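Exopolygalacturonase (Yersinia enterocolitica, PDB 2UVF) hydrolyses polygalacturonan, the backbone of pectin, in an exo-acting manner as a family 28 glycoside hydrolase with a parallel beta-helix fold, probably in the periplasm. Local coordinates at residues A[40-45]-A[54-59]; A[170-175]-A[194-199]; A[373-378]-A[397-402]; A[409-414]-A[508-513]. All coordinates share one frame; numbering follows the deposited sequence.

Interaction 1: residues A[40-45]-A[54-59]; sequences QLQVPT and VLVWKA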
loop_
_atom_site.group_PDB
_atom_site.type_symbol
_atom_site.label_atom_id
_atom_site.label_comp_id
_atom_site.label_asym_id
_atom_site.label_seq_id
_atom_site.Cartn_x
_atom_site.Cartn_y
_atom_site.Cartn_z
ATOM N N GLN A 40 -6.542 -3.707 21.957
ATOM C CA GLN A 40 -6.561 -2.466 21.177
ATOM C C GLN A 40 -7.678 -2.335 20.143
ATOM O O GLN A 40 -7.428 -1.921 19.011
ATOM C CB GLN A 40 -5.179 -2.183 20.562
ATOM C CG GLN A 40 -4.055 -2.230 21.592
ATOM C CD GLN A 40 -2.683 -1.942 21.014
ATOM O OE1 GLN A 40 -2.530 -1.115 20.107
ATOM N NE2 GLN A 40 -1.673 -2.616 21.549
ATOM N N LEU A 41 -8.912 -2.650 20.539
ATOM C CA LEU A 41 -10.063 -2.321 19.713
ATOM C C LEU A 41 -9.988 -0.816 19.505
ATOM O O LEU A 41 -9.631 -0.089 20.430
ATOM C CB LEU A 41 -11.384 -2.718 20.384
ATOM C CG LEU A 41 -12.684 -2.277 19.686
ATOM C CD1 LEU A 41 -12.840 -2.948 18.322
ATOM C CD2 LEU A 41 -13.919 -2.527 20.545
ATOM N N GLN A 42 -10.288 -0.349 18.297
ATOM C CA GLN A 42 -10.175 1.073 17.986
ATOM C C GLN A 42 -10.941 1.421 16.728
ATOM O O GLN A 42 -11.267 0.549 15.933
ATOM C CB GLN A 42 -8.703 1.466 17.809
ATOM C CG GLN A 42 -8.071 0.863 16.566
ATOM C CD GLN A 42 -6.575 0.879 16.591
ATOM O OE1 GLN A 42 -5.955 1.718 15.945
ATOM N NE2 GLN A 42 -5.974 -0.055 17.327
ATOM N N VAL A 43 -11.240 2.700 16.567
ATOM C CA VAL A 43 -11.705 3.232 15.295
ATOM C C VAL A 43 -10.458 3.772 14.593
ATOM O O VAL A 43 -9.743 4.597 15.174
ATOM C CB VAL A 43 -12.751 4.367 15.468
ATOM C CG1 VAL A 43 -13.321 4.798 14.119
ATOM C CG2 VAL A 43 -13.875 3.920 16.395
ATOM N N PRO A 44 -10.149 3.252 13.385
ATOM C CA PRO A 44 -9.099 3.866 12.569
ATOM C C PRO A 44 -9.458 5.315 12.241
ATOM O O PRO A 44 -10.642 5.658 12.151
ATOM C CB PRO A 44 -9.088 3.001 11.290
ATOM C CG PRO A 44 -9.688 1.695 11.715
ATOM C CD PRO A 44 -10.724 2.059 12.738
ATOM N N THR A 45 -8.425 6.143 12.081
ATOM C CA THR A 45 -8.548 7.583 11.777
ATOM C C THR A 45 -9.606 7.940 10.729
ATOM O O THR A 45 -9.543 7.504 9.572
ATOM C CB THR A 45 -7.170 8.143 11.359
ATOM O OG1 THR A 45 -6.325 8.217 12.517
ATOM C CG2 THR A 45 -7.292 9.515 10.694
ATOM N N VAL A 54 -16.153 2.123 11.627
ATOM C CA VAL A 54 -15.269 0.979 11.366
ATOM C C VAL A 54 -14.413 0.677 12.609
ATOM O O VAL A 54 -13.763 1.571 13.158
ATOM C CB VAL A 54 -14.351 1.218 10.117
ATOM C CG1 VAL A 54 -13.523 -0.032 9.781
ATOM C CG2 VAL A 54 -15.167 1.632 8.901
ATOM N N LEU A 55 -14.411 -0.587 13.035
ATOM C CA LEU A 55 -13.581 -1.051 14.152
ATOM C C LEU A 55 -12.440 -1.956 13.693
ATOM O O LEU A 55 -12.605 -2.764 12.780
ATOM C CB LEU A 55 -14.431 -1.823 15.171
ATOM C CG LEU A 55 -15.679 -1.186 15.799
ATOM C CD1 LEU A 55 -16.610 -2.285 16.340
ATOM C CD2 LEU A 55 -15.312 -0.174 16.876
ATOM N N VAL A 56 -11.281 -1.814 14.332
ATOM C CA VAL A 56 -10.161 -2.726 14.136
ATOM C C VAL A 56 -9.536 -3.054 15.479
ATOM O O VAL A 56 -9.774 -2.360 16.461
ATOM C CB VAL A 56 -9.068 -2.176 13.158
ATOM C CG1 VAL A 56 -9.657 -1.825 11.793
ATOM C CG2 VAL A 56 -8.330 -1.011 13.758
ATOM N N TRP A 57 -8.723 -4.103 15.516
ATOM C CA TRP A 57 -8.116 -4.573 16.752
ATOM C C TRP A 57 -6.928 -5.400 16.380
ATOM O O TRP A 57 -6.856 -5.891 15.248
ATOM C CB TRP A 57 -9.106 -5.440 17.580
ATOM C CG TRP A 57 -9.653 -6.616 16.826
ATOM C CD1 TRP A 57 -9.104 -7.872 16.743
ATOM C CD2 TRP A 57 -10.852 -6.648 16.029
ATOM N NE1 TRP A 57 -9.882 -8.674 15.932
ATOM C CE2 TRP A 57 -10.965 -7.955 15.494
ATOM C CE3 TRP A 57 -11.839 -5.700 15.712
ATOM C CZ2 TRP A 57 -12.024 -8.335 14.655
ATOM C CZ3 TRP A 57 -12.899 -6.086 14.873
ATOM C CH2 TRP A 57 -12.980 -7.391 14.359
ATOM N N LYS A 58 -6.014 -5.566 17.330
ATOM C CA LYS A 58 -4.908 -6.518 17.204
ATOM C C LYS A 58 -5.291 -8.004 17.355
ATOM O O LYS A 58 -6.022 -8.412 18.281
ATOM C CB LYS A 58 -3.796 -6.167 18.188
ATOM C CG LYS A 58 -3.049 -4.887 17.811
ATOM C CD LYS A 58 -1.878 -4.573 18.764
ATOM C CE LYS A 58 -0.720 -5.567 18.652
ATOM N NZ LYS A 58 -0.125 -5.567 17.296
ATOM N N ALA A 59 -4.802 -8.804 16.417
ATOM C CA ALA A 59 -4.745 -10.250 16.563
ATOM C C ALA A 59 -3.329 -10.543 17.034
ATOM O O ALA A 59 -2.409 -9.822 16.640
ATOM C CB ALA A 59 -5.019 -10.929 15.226
#
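Two neighbouring strands run antiparallel here, their axes 4.6 Å apart and their directions 167° from each other. Within 40-45 and 54-59 one hydrogen-bonded pair, Gln-42 with Val-56, sets the register: Gln-42 N to Val-56 O is 2.8 Å, Val-56 N to Gln-42 O 2.9 Å, and the second bond is the straighter. The side chain of Gln-42 starts in the crowded position between its own N and C (chi1 68°). Its CB lies near Val-56 O; CG then presses on Val-56 CG2 at 3.4 Å, crossing that valine obliquely, and CD still grazes the same methyl. At the tip NE2 turns back along its own strand and donates to Gln-40 O over 2.9 Å, almost linearly and in the carbonyl plane, which fixes the amide rotation. On this face Pro-44 CG also meets Val-56 CG1, tip to tip, at 3.5 Å. On the other face Leu-41 CD1 touches both Leu-55 CB, at 3.7 Å, and, obliquely, CE3 of the Trp-57 ring. Leu-41 and Leu-55 also touch Ile-146, whereas Gln-42 and Pro-44 rest on Met-392 of the catalytic domain. Such a two-sided antiparallel hairpin, with one face turned to the second sheet, is typical of the fibronectin type III sandwich.

Interaction 2: residues A[170-175]-A[194-199]; sequences TLNTKA and GTYKSG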
loop_
_atom_site.group_PDB
_atom_site.type_symbol
_atom_site.label_atom_id
_atom_site.label_comp_id
_atom_site.label_asym_id
_atom_site.label_seq_id
_atom_site.Cartn_x
_atom_site.Cartn_y
_atom_site.Cartn_z
ATOM N N THR A 170 -16.882 18.083 -22.044
ATOM C CA THR A 170 -16.837 19.099 -21.006
ATOM C C THR A 170 -15.692 18.693 -20.076
ATOM O O THR A 170 -15.725 17.621 -19.465
ATOM C CB THR A 170 -18.166 19.237 -20.234
ATOM O OG1 THR A 170 -19.217 19.578 -21.146
ATOM C CG2 THR A 170 -18.071 20.326 -19.159
ATOM N N LEU A 171 -14.660 19.533 -20.024
ATOM C CA LEU A 171 -13.629 19.428 -18.999
ATOM C C LEU A 171 -14.190 20.056 -17.718
ATOM O O LEU A 171 -14.601 21.223 -17.707
ATOM C CB LEU A 171 -12.339 20.117 -19.455
ATOM C CG LEU A 171 -11.200 20.255 -18.443
ATOM C CD1 LEU A 171 -10.469 18.927 -18.230
ATOM C CD2 LEU A 171 -10.234 21.344 -18.899
ATOM N N ASN A 172 -14.219 19.273 -16.647
ATOM C CA ASN A 172 -14.932 19.659 -15.434
ATOM C C ASN A 172 -14.057 20.201 -14.308
ATOM O O ASN A 172 -14.558 20.412 -13.203
ATOM C CB ASN A 172 -15.764 18.478 -14.917
ATOM C CG ASN A 172 -16.891 18.102 -15.854
ATOM O OD1 ASN A 172 -17.904 18.797 -15.935
ATOM N ND2 ASN A 172 -16.726 16.990 -16.562
ATOM N N THR A 173 -12.767 20.429 -14.583
ATOM C CA THR A 173 -11.810 20.908 -13.566
ATOM C C THR A 173 -12.387 22.071 -12.777
ATOM O O THR A 173 -12.305 22.087 -11.546
ATOM C CB THR A 173 -10.467 21.397 -14.168
ATOM O OG1 THR A 173 -10.019 20.507 -15.195
ATOM C CG2 THR A 173 -9.402 21.505 -13.090
ATOM N N LYS A 174 -12.971 23.028 -13.509
ATOM C CA LYS A 174 -13.523 24.270 -12.956
ATOM C C LYS A 174 -14.786 24.049 -12.121
ATOM O O LYS A 174 -14.904 24.580 -11.015
ATOM C CB LYS A 174 -13.779 25.283 -14.075
ATOM C CG LYS A 174 -13.436 26.711 -13.670
ATOM C CD LYS A 174 -12.904 27.527 -14.851
ATOM C CE LYS A 174 -11.765 28.452 -14.418
ATOM N NZ LYS A 174 -10.488 27.699 -14.198
ATOM N N ALA A 175 -15.715 23.260 -12.652
ATOM C CA ALA A 175 -16.913 22.860 -11.917
ATOM C C ALA A 175 -16.565 22.153 -10.603
ATOM O O ALA A 175 -17.027 22.564 -9.530
ATOM C CB ALA A 175 -17.779 21.973 -12.786
ATOM N N GLY A 194 -21.677 8.770 -13.771
ATOM C CA GLY A 194 -21.273 9.495 -14.971
ATOM C C GLY A 194 -19.764 9.595 -15.091
ATOM O O GLY A 194 -19.042 9.466 -14.102
ATOM N N THR A 195 -19.298 9.826 -16.313
ATOM C CA THR A 195 -17.881 9.984 -16.600
ATOM C C THR A 195 -17.518 11.460 -16.769
ATOM O O THR A 195 -17.834 12.077 -17.796
ATOM C CB THR A 195 -17.501 9.194 -17.849
ATOM O OG1 THR A 195 -17.797 7.812 -17.623
ATOM C CG2 THR A 195 -16.017 9.351 -18.178
ATOM N N TYR A 196 -16.840 12.002 -15.754
ATOM C CA TYR A 196 -16.414 13.410 -15.687
ATOM C C TYR A 196 -14.903 13.571 -15.894
ATOM O O TYR A 196 -14.111 13.327 -14.970
ATOM C CB TYR A 196 -16.798 14.002 -14.324
ATOM C CG TYR A 196 -18.255 13.800 -13.942
ATOM C CD1 TYR A 196 -19.196 14.807 -14.141
ATOM C CD2 TYR A 196 -18.690 12.598 -13.381
ATOM C CE1 TYR A 196 -20.554 14.618 -13.789
ATOM C CE2 TYR A 196 -20.035 12.399 -13.028
ATOM C CZ TYR A 196 -20.953 13.408 -13.233
ATOM O OH TYR A 196 -22.263 13.205 -12.888
ATOM N N LYS A 197 -14.504 13.964 -17.105
ATOM C CA LYS A 197 -13.102 14.325 -17.390
ATOM C C LYS A 197 -12.698 15.541 -16.558
ATOM O O LYS A 197 -13.493 16.466 -16.356
ATOM C CB LYS A 197 -12.876 14.581 -18.887
ATOM C CG LYS A 197 -11.425 14.898 -19.240
ATOM C CD LYS A 197 -11.086 14.633 -20.704
ATOM C CE LYS A 197 -10.783 13.156 -20.931
ATOM N NZ LYS A 197 -9.720 12.954 -21.939
ATOM N N SER A 198 -11.475 15.524 -16.042
ATOM C CA SER A 198 -10.995 16.599 -15.176
ATOM C C SER A 198 -9.474 16.660 -15.211
ATOM O O SER A 198 -8.812 15.669 -15.529
ATOM C CB SER A 198 -11.508 16.409 -13.748
ATOM O OG SER A 198 -10.934 17.340 -12.838
ATOM N N GLY A 199 -8.934 17.842 -14.914
ATOM C CA GLY A 199 -7.494 18.024 -14.720
ATOM C C GLY A 199 -7.198 18.016 -13.240
ATOM O O GLY A 199 -8.061 17.653 -12.431
#
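The contact lies in the N-terminal part of the pectate lyase-like beta-helix, where the chain entering helix 173-181 is fastened to the strand 194-198. Asn-172 sits at the N-cap position, yet its side chain makes no capping bond and serves the strand instead. Both of its nitrogens converge on one acceptor, Lys-197 O. The backbone N donates over 2.9 Å from above the carbonyl plane, 26° out of it, while ND2 approaches in that plane, on a lone pair, at a longer 3.3 Å. With CG anti to the carbonyl carbon (chi1 -66°), the amide folds beside its own backbone N, which lets the two donors share the oxygen. OD1 of the same amide accepts from Ile-165 N, so both ends of the group are held and its rotation is set. ND2 also lies near the plane of the Tyr-196 ring at its edge, 3.7 Å from Tyr-196 CB.

In this parallel beta-helix the strand itself pairs with strand 215-219 of the next turn, so the helix start is attached to the wall of the coil. At the first residue of the helix, Thr-173 OG1 accepts from Gly-199 N at 2.9 Å; its chi1 of -42° brings the hydroxyl beside its own backbone N. Ser-198 OG donates to Gly-199 O at 2.9 Å, on a lone pair in the carbonyl plane. Leu-171, CG anti to its N, lays CD1 alongside the backbone, 3.8 Å from Gly-199 N, while the ammonium of Lys-197 leads off to a salt bridge with Glu-221.

Interaction 3: residues A[373-378]-A[397-402]; sequences QTYDAN and FFDTGD. With NI (nickel (II) ion), chain K; ADA (alpha-D-galactopyranuronic acid), chain C; SO4 (sulfate ion), chain G; SO4 (sulfate ion), chain I.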
loop_
_atom_site.group_PDB
_atom_site.type_symbol
_atom_site.label_atom_id
_atom_site.label_comp_id
_atom_site.label_asym_id
_atom_site.label_seq_id
_atom_site.Cartn_x
_atom_site.Cartn_y
_atom_site.Cartn_z
ATOM N N GLN A 373 -6.458 -1.371 -9.688
ATOM C CA GLN A 373 -6.427 -2.133 -10.912
ATOM C C GLN A 373 -5.591 -1.349 -11.938
ATOM O O GLN A 373 -6.122 -0.617 -12.793
ATOM C CB GLN A 373 -7.862 -2.383 -11.415
ATOM C CG GLN A 373 -8.837 -3.081 -10.424
ATOM C CD GLN A 373 -10.258 -3.150 -10.989
ATOM O OE1 GLN A 373 -10.677 -2.271 -11.750
ATOM N NE2 GLN A 373 -10.990 -4.190 -10.638
ATOM N N THR A 374 -4.272 -1.508 -11.839
ATOM C CA THR A 374 -3.334 -0.671 -12.581
ATOM C C THR A 374 -2.229 -1.502 -13.217
ATOM O O THR A 374 -1.202 -0.961 -13.588
ATOM C CB THR A 374 -2.701 0.434 -11.695
ATOM O OG1 THR A 374 -1.817 -0.148 -10.730
ATOM C CG2 THR A 374 -3.769 1.230 -10.944
ATOM N N TYR A 375 -2.440 -2.813 -13.334
ATOM C CA TYR A 375 -1.506 -3.688 -14.021
ATOM C C TYR A 375 -1.704 -3.416 -15.493
ATOM O O TYR A 375 -2.856 -3.389 -15.936
ATOM C CB TYR A 375 -1.812 -5.162 -13.719
ATOM C CG TYR A 375 -0.813 -6.113 -14.335
ATOM C CD1 TYR A 375 0.391 -6.379 -13.697
ATOM C CD2 TYR A 375 -1.059 -6.735 -15.560
ATOM C CE1 TYR A 375 1.324 -7.216 -14.253
ATOM C CE2 TYR A 375 -0.139 -7.601 -16.101
ATOM C CZ TYR A 375 1.052 -7.838 -15.431
ATOM O OH TYR A 375 2.006 -8.685 -15.961
ATOM N N ASP A 376 -0.636 -3.185 -16.260
ATOM C CA ASP A 376 0.754 -3.140 -15.784
ATOM C C ASP A 376 1.358 -1.750 -16.084
ATOM O O ASP A 376 2.354 -1.641 -16.791
ATOM C CB ASP A 376 1.571 -4.233 -16.487
ATOM C CG ASP A 376 2.875 -4.517 -15.801
ATOM O OD1 ASP A 376 3.698 -5.266 -16.374
ATOM O OD2 ASP A 376 3.093 -3.996 -14.684
ATOM N N ALA A 377 0.729 -0.707 -15.553
ATOM C CA ALA A 377 1.163 0.670 -15.748
ATOM C C ALA A 377 2.556 0.912 -15.138
ATOM O O ALA A 377 2.749 0.724 -13.928
ATOM C CB ALA A 377 0.133 1.622 -15.181
ATOM N N ASN A 378 3.522 1.276 -15.986
ATOM C CA ASN A 378 4.921 1.485 -15.548
ATOM C C ASN A 378 5.010 2.490 -14.403
ATOM O O ASN A 378 4.536 3.627 -14.523
ATOM C CB ASN A 378 5.814 1.918 -16.714
ATOM C CG ASN A 378 7.312 1.643 -16.464
ATOM O OD1 ASN A 378 7.696 0.764 -15.686
ATOM N ND2 ASN A 378 8.159 2.398 -17.138
ATOM N N PHE A 397 -7.780 -4.549 -2.266
ATOM C CA PHE A 397 -7.407 -5.465 -3.340
ATOM C C PHE A 397 -6.275 -4.791 -4.144
ATOM O O PHE A 397 -6.414 -3.648 -4.535
ATOM C CB PHE A 397 -8.624 -5.764 -4.234
ATOM C CG PHE A 397 -8.312 -6.581 -5.483
ATOM C CD1 PHE A 397 -8.453 -7.970 -5.489
ATOM C CD2 PHE A 397 -7.929 -5.950 -6.668
ATOM C CE1 PHE A 397 -8.188 -8.705 -6.631
ATOM C CE2 PHE A 397 -7.659 -6.684 -7.815
ATOM C CZ PHE A 397 -7.789 -8.058 -7.795
ATOM N N PHE A 398 -5.165 -5.495 -4.363
ATOM C CA PHE A 398 -4.013 -4.937 -5.127
ATOM C C PHE A 398 -3.753 -5.763 -6.381
ATOM O O PHE A 398 -3.520 -6.957 -6.293
ATOM C CB PHE A 398 -2.720 -4.873 -4.299
ATOM C CG PHE A 398 -2.733 -3.852 -3.204
ATOM C CD1 PHE A 398 -2.308 -2.541 -3.441
ATOM C CD2 PHE A 398 -3.145 -4.197 -1.920
ATOM C CE1 PHE A 398 -2.322 -1.587 -2.406
ATOM C CE2 PHE A 398 -3.147 -3.268 -0.899
ATOM C CZ PHE A 398 -2.740 -1.961 -1.141
ATOM N N ASP A 399 -3.814 -5.104 -7.543
ATOM C CA ASP A 399 -3.339 -5.639 -8.830
ATOM C C ASP A 399 -2.694 -4.423 -9.541
ATOM O O ASP A 399 -3.384 -3.589 -10.150
ATOM C CB ASP A 399 -4.516 -6.234 -9.637
ATOM C CG ASP A 399 -4.068 -7.123 -10.762
ATOM O OD1 ASP A 399 -3.489 -8.189 -10.474
ATOM O OD2 ASP A 399 -4.318 -6.774 -11.949
ATOM N N THR A 400 -1.377 -4.300 -9.416
ATOM C CA THR A 400 -0.715 -3.019 -9.646
ATOM C C THR A 400 0.391 -3.152 -10.693
ATOM O O THR A 400 0.892 -4.236 -10.938
ATOM C CB THR A 400 -0.155 -2.444 -8.307
ATOM O OG1 THR A 400 0.759 -3.380 -7.732
ATOM C CG2 THR A 400 -1.267 -2.176 -7.294
ATOM N N GLY A 401 0.753 -2.030 -11.307
ATOM C CA GLY A 401 1.809 -1.992 -12.298
ATOM C C GLY A 401 3.181 -2.064 -11.669
ATOM O O GLY A 401 4.128 -2.466 -12.336
ATOM N N ASP A 402 3.279 -1.687 -10.395
ATOM C CA ASP A 402 4.551 -1.719 -9.659
ATOM C C ASP A 402 4.347 -2.284 -8.255
ATOM O O ASP A 402 3.517 -3.194 -8.062
ATOM C CB ASP A 402 5.174 -0.312 -9.605
ATOM C CG ASP A 402 6.688 -0.351 -9.596
ATOM O OD1 ASP A 402 7.260 -0.593 -8.517
ATOM O OD2 ASP A 402 7.306 -0.156 -10.667
HETATM NI NI NI K . 4.627 -4.266 -13.255
HETATM C C1 ADA C . 9.662 1.348 -8.372
HETATM C C2 ADA C . 8.986 2.731 -8.262
HETATM C C3 ADA C . 9.995 3.764 -8.814
HETATM C C4 ADA C . 11.096 3.886 -7.746
HETATM C C5 ADA C . 11.778 2.509 -7.669
HETATM C C6 ADA C . 12.865 2.487 -6.569
HETATM O O1 ADA C . 10.109 1.027 -9.722
HETATM O O2 ADA C . 7.733 2.786 -8.903
HETATM O O3 ADA C . 9.388 5.026 -9.184
HETATM O O4 ADA C . 10.454 4.116 -6.466
HETATM O O5 ADA C . 10.797 1.403 -7.455
HETATM O O6B ADA C . 12.504 2.241 -5.389
HETATM O O6A ADA C . 14.054 2.709 -6.913
HETATM S S SO4 G . -12.053 -6.685 -7.725
HETATM O O1 SO4 G . -12.892 -5.933 -6.788
HETATM O O2 SO4 G . -12.860 -7.742 -8.329
HETATM O O3 SO4 G . -11.497 -5.848 -8.788
HETATM O O4 SO4 G . -10.939 -7.249 -6.980
HETATM S S SO4 I . 11.194 0.651 -14.280
HETATM O O1 SO4 I . 10.044 -0.248 -14.205
HETATM O O2 SO4 I . 12.279 -0.057 -14.953
HETATM O O3 SO4 I . 10.855 1.842 -15.058
HETATM O O4 SO4 I . 11.596 1.052 -12.929
HETATM O O HOH W 1 -5.293 -4.475 -13.081
HETATM O O HOH W 2 5.251 -6.026 -14.427
HETATM O O HOH W 3 6.601 -0.598 -13.199
HETATM O O HOH W 4 2.908 -5.459 -12.049
HETATM O O HOH W 5 6.232 -2.942 -14.648
#
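The Tyr-375 ring carries Asp-376 CB over the centre of one face, 3.5 Å above the plane, and has Thr-400 O at its edge, in plane, 3.5 Å from CD1. The Phe-397 ring has a sulfate, probably from the crystallisation liquor, over one face. Away from the rings, the backbones of two successive turns of the beta-helix pair in parallel: Thr-374 N donates to Asp-399 O at 2.8 Å and 176°, nearly along the C=O axis. Thr-374 OG1, in the crowded position between its own N and C, then accepts from Gly-401 N. A cis peptide precedes Asp-376, whose carboxylate has CG anti to N. Asp-376 OD2 and Gly-401 O each bind the nickel at 2.1 Å, and three waters join them. One, water 4, donates to Thr-400 O; water 2 donates to Asp-376 OD1. Glycine suits position 401, because a CB there would clash with Ala-377 O. Next in chain, Asp-402 OD2 accepts from O1 of the bound galacturonate at 3.2 Å, while OD1 lies 3.1 Å from C1. Metal binding thus uses a carboxylate and a carbonyl directly beside the substrate pocket, and the cation would probably offset the negative charge of Asp-376.

Interaction 4: residues A[409-414]-A[508-513]; sequences AGTGEK and IDYPPA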
loop_
_atom_site.group_PDB
_atom_site.type_symbol
_atom_site.label_atom_id
_atom_site.label_comp_id
_atom_site.label_asym_id
_atom_site.label_seq_id
_atom_site.Cartn_x
_atom_site.Cartn_y
_atom_site.Cartn_z
ATOM N N ALA A 409 11.678 6.760 2.577
ATOM C CA ALA A 409 12.137 7.672 3.628
ATOM C C ALA A 409 13.234 8.674 3.197
ATOM O O ALA A 409 13.918 9.263 4.038
ATOM C CB ALA A 409 12.547 6.894 4.845
ATOM N N GLY A 410 13.359 8.894 1.890
ATOM C CA GLY A 410 14.311 9.861 1.362
ATOM C C GLY A 410 15.595 9.177 0.936
ATOM O O GLY A 410 15.726 7.957 1.035
ATOM N N THR A 411 16.551 9.957 0.440
ATOM C CA THR A 411 17.773 9.381 -0.110
ATOM C C THR A 411 19.008 10.237 0.188
ATOM O O THR A 411 19.019 11.453 -0.057
ATOM C CB THR A 411 17.660 9.097 -1.654
ATOM O OG1 THR A 411 17.563 10.321 -2.392
ATOM C CG2 THR A 411 16.440 8.280 -1.963
ATOM N N GLY A 412 20.037 9.580 0.716
ATOM C CA GLY A 412 21.342 10.199 0.928
ATOM C C GLY A 412 21.469 10.946 2.242
ATOM O O GLY A 412 20.716 10.687 3.186
ATOM N N GLU A 413 22.414 11.892 2.280
ATOM C CA GLU A 413 22.792 12.603 3.505
ATOM C C GLU A 413 21.754 13.606 3.990
ATOM O O GLU A 413 21.577 13.769 5.197
ATOM C CB GLU A 413 24.158 13.287 3.333
ATOM C CG GLU A 413 24.942 13.486 4.634
ATOM C CD GLU A 413 25.320 12.171 5.351
ATOM O OE1 GLU A 413 25.344 11.105 4.704
ATOM O OE2 GLU A 413 25.613 12.207 6.568
ATOM N N LYS A 414 21.087 14.284 3.057
ATOM C CA LYS A 414 20.091 15.310 3.397
ATOM C C LYS A 414 18.774 14.736 3.934
ATOM O O LYS A 414 17.877 15.498 4.300
ATOM C CB LYS A 414 19.779 16.182 2.173
ATOM C CG LYS A 414 20.960 16.875 1.531
ATOM C CD LYS A 414 21.098 18.309 1.997
ATOM C CE LYS A 414 21.988 19.103 1.051
ATOM N NZ LYS A 414 21.923 20.561 1.354
ATOM N N ILE A 508 25.659 10.208 -8.309
ATOM C CA ILE A 508 24.632 10.435 -7.282
ATOM C C ILE A 508 23.949 11.809 -7.476
ATOM O O ILE A 508 24.630 12.844 -7.541
ATOM C CB ILE A 508 25.230 10.330 -5.832
ATOM C CG1 ILE A 508 26.169 9.117 -5.662
ATOM C CG2 ILE A 508 24.131 10.301 -4.796
ATOM C CD1 ILE A 508 25.504 7.732 -5.747
ATOM N N ASP A 509 22.613 11.808 -7.557
ATOM C CA ASP A 509 21.814 13.024 -7.828
ATOM C C ASP A 509 21.545 13.887 -6.573
ATOM O O ASP A 509 21.034 15.007 -6.669
ATOM C CB ASP A 509 20.475 12.652 -8.495
ATOM C CG ASP A 509 20.544 11.352 -9.297
ATOM O OD1 ASP A 509 21.549 11.130 -10.013
ATOM O OD2 ASP A 509 19.578 10.556 -9.216
ATOM N N TYR A 510 21.888 13.335 -5.411
ATOM C CA TYR A 510 21.688 13.942 -4.091
ATOM C C TYR A 510 23.038 13.785 -3.383
ATOM O O TYR A 510 23.866 13.005 -3.847
ATOM C CB TYR A 510 20.590 13.171 -3.331
ATOM C CG TYR A 510 20.735 11.657 -3.455
ATOM C CD1 TYR A 510 21.607 10.944 -2.625
ATOM C CD2 TYR A 510 20.023 10.943 -4.425
ATOM C CE1 TYR A 510 21.763 9.561 -2.752
ATOM C CE2 TYR A 510 20.172 9.559 -4.557
ATOM C CZ TYR A 510 21.042 8.880 -3.720
ATOM O OH TYR A 510 21.197 7.519 -3.849
ATOM N N PRO A 511 23.292 14.525 -2.281
ATOM C CA PRO A 511 24.508 14.196 -1.515
ATOM C C PRO A 511 24.507 12.749 -0.982
ATOM O O PRO A 511 23.553 12.349 -0.306
ATOM C CB PRO A 511 24.483 15.204 -0.353
ATOM C CG PRO A 511 23.642 16.326 -0.845
ATOM C CD PRO A 511 22.586 15.687 -1.706
ATOM N N PRO A 512 25.559 11.963 -1.314
ATOM C CA PRO A 512 25.758 10.593 -0.815
ATOM C C PRO A 512 25.651 10.483 0.708
ATOM O O PRO A 512 25.790 11.486 1.412
ATOM C CB PRO A 512 27.190 10.275 -1.255
ATOM C CG PRO A 512 27.393 11.091 -2.471
ATOM C CD PRO A 512 26.635 12.362 -2.243
ATOM N N ALA A 513 25.407 9.274 1.209
ATOM C CA ALA A 513 25.335 9.053 2.654
ATOM C C ALA A 513 26.698 8.722 3.266
ATOM O O ALA A 513 27.437 7.877 2.742
ATOM C CB ALA A 513 24.317 7.969 2.995
HETATM O O HOH W 6 21.079 13.445 0.289
#
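Neither segment is regular helix or strand; two loops meet side on, with the CA atoms of Glu-413 and Ala-513 4.4 Å apart. Their direct backbone link is Glu-413 N to Pro-511 O, 2.9 Å long and straight at 170°, although the donor stands above the carbonyl plane by 31°. A water strengthens the join: it donates to Thr-411 O and to Pro-511 O, at 2.8 Å from the latter, and accepts from Lys-414 N, thereby tying three backbone groups together. Gly-412, with positive phi, passes so close to the opposite loop that a CB would clash with Pro-511 O and Tyr-510 CD1.

Among the side chains, Thr-411 meets the Tyr-510 ring at about a right angle. Its CB stands 3.9 Å from the ring centroid and only 13° off the normal, a CH-pi contact, while OG1 lies over the same face, offset toward the rim, 3.3 Å from CD2 of Tyr-510. Thr-411 OG1 and Tyr-510 CG both take the crowded position between backbone N and carbonyl carbon. Lys-414 crosses Pro-511 obliquely and lays CG against the CG of that proline at 3.6 Å. The backbone sets Glu-413 CB 3.1 Å from Pro-512 O; CG anti to N and the bend at chi2 then carry OE1 over to Ala-513 CA, and OE1 accepts from Lys-514 N. Both loops connect strands of the parallel beta-helix, 405-408 to 421-427 and 493-500 to 518-532, and the contact of Thr-411 with His-443, with a bound galacturonate about 7 Å from its side chain, is consistent with their bordering the glycan pocket.

How the interactions relate
Interactions 1 and 3 are buried, 2 and 4 only partly so. Interaction 1 belongs to the fibronectin type III domain, where apolar side chains and an antiparallel pair do the work; its hairpin leans on beta-helix strand 391-394, just before strand 397-399 of interaction 3. Interactions 2 and 3 both reach beta-helix strands, with centres 24 Å apart: the first fastens a helix start through one shared carbonyl and a threonine hydroxyl, the second adds a metal and a ligand to parallel pairing. Interaction 4 joins two loops beyond the strands by proline, ring-face and water contacts. Interaction 3 supplies Asp-402 to the glycan pocket, while interaction 4 lies near it, their nearest atoms about 14 Å apart.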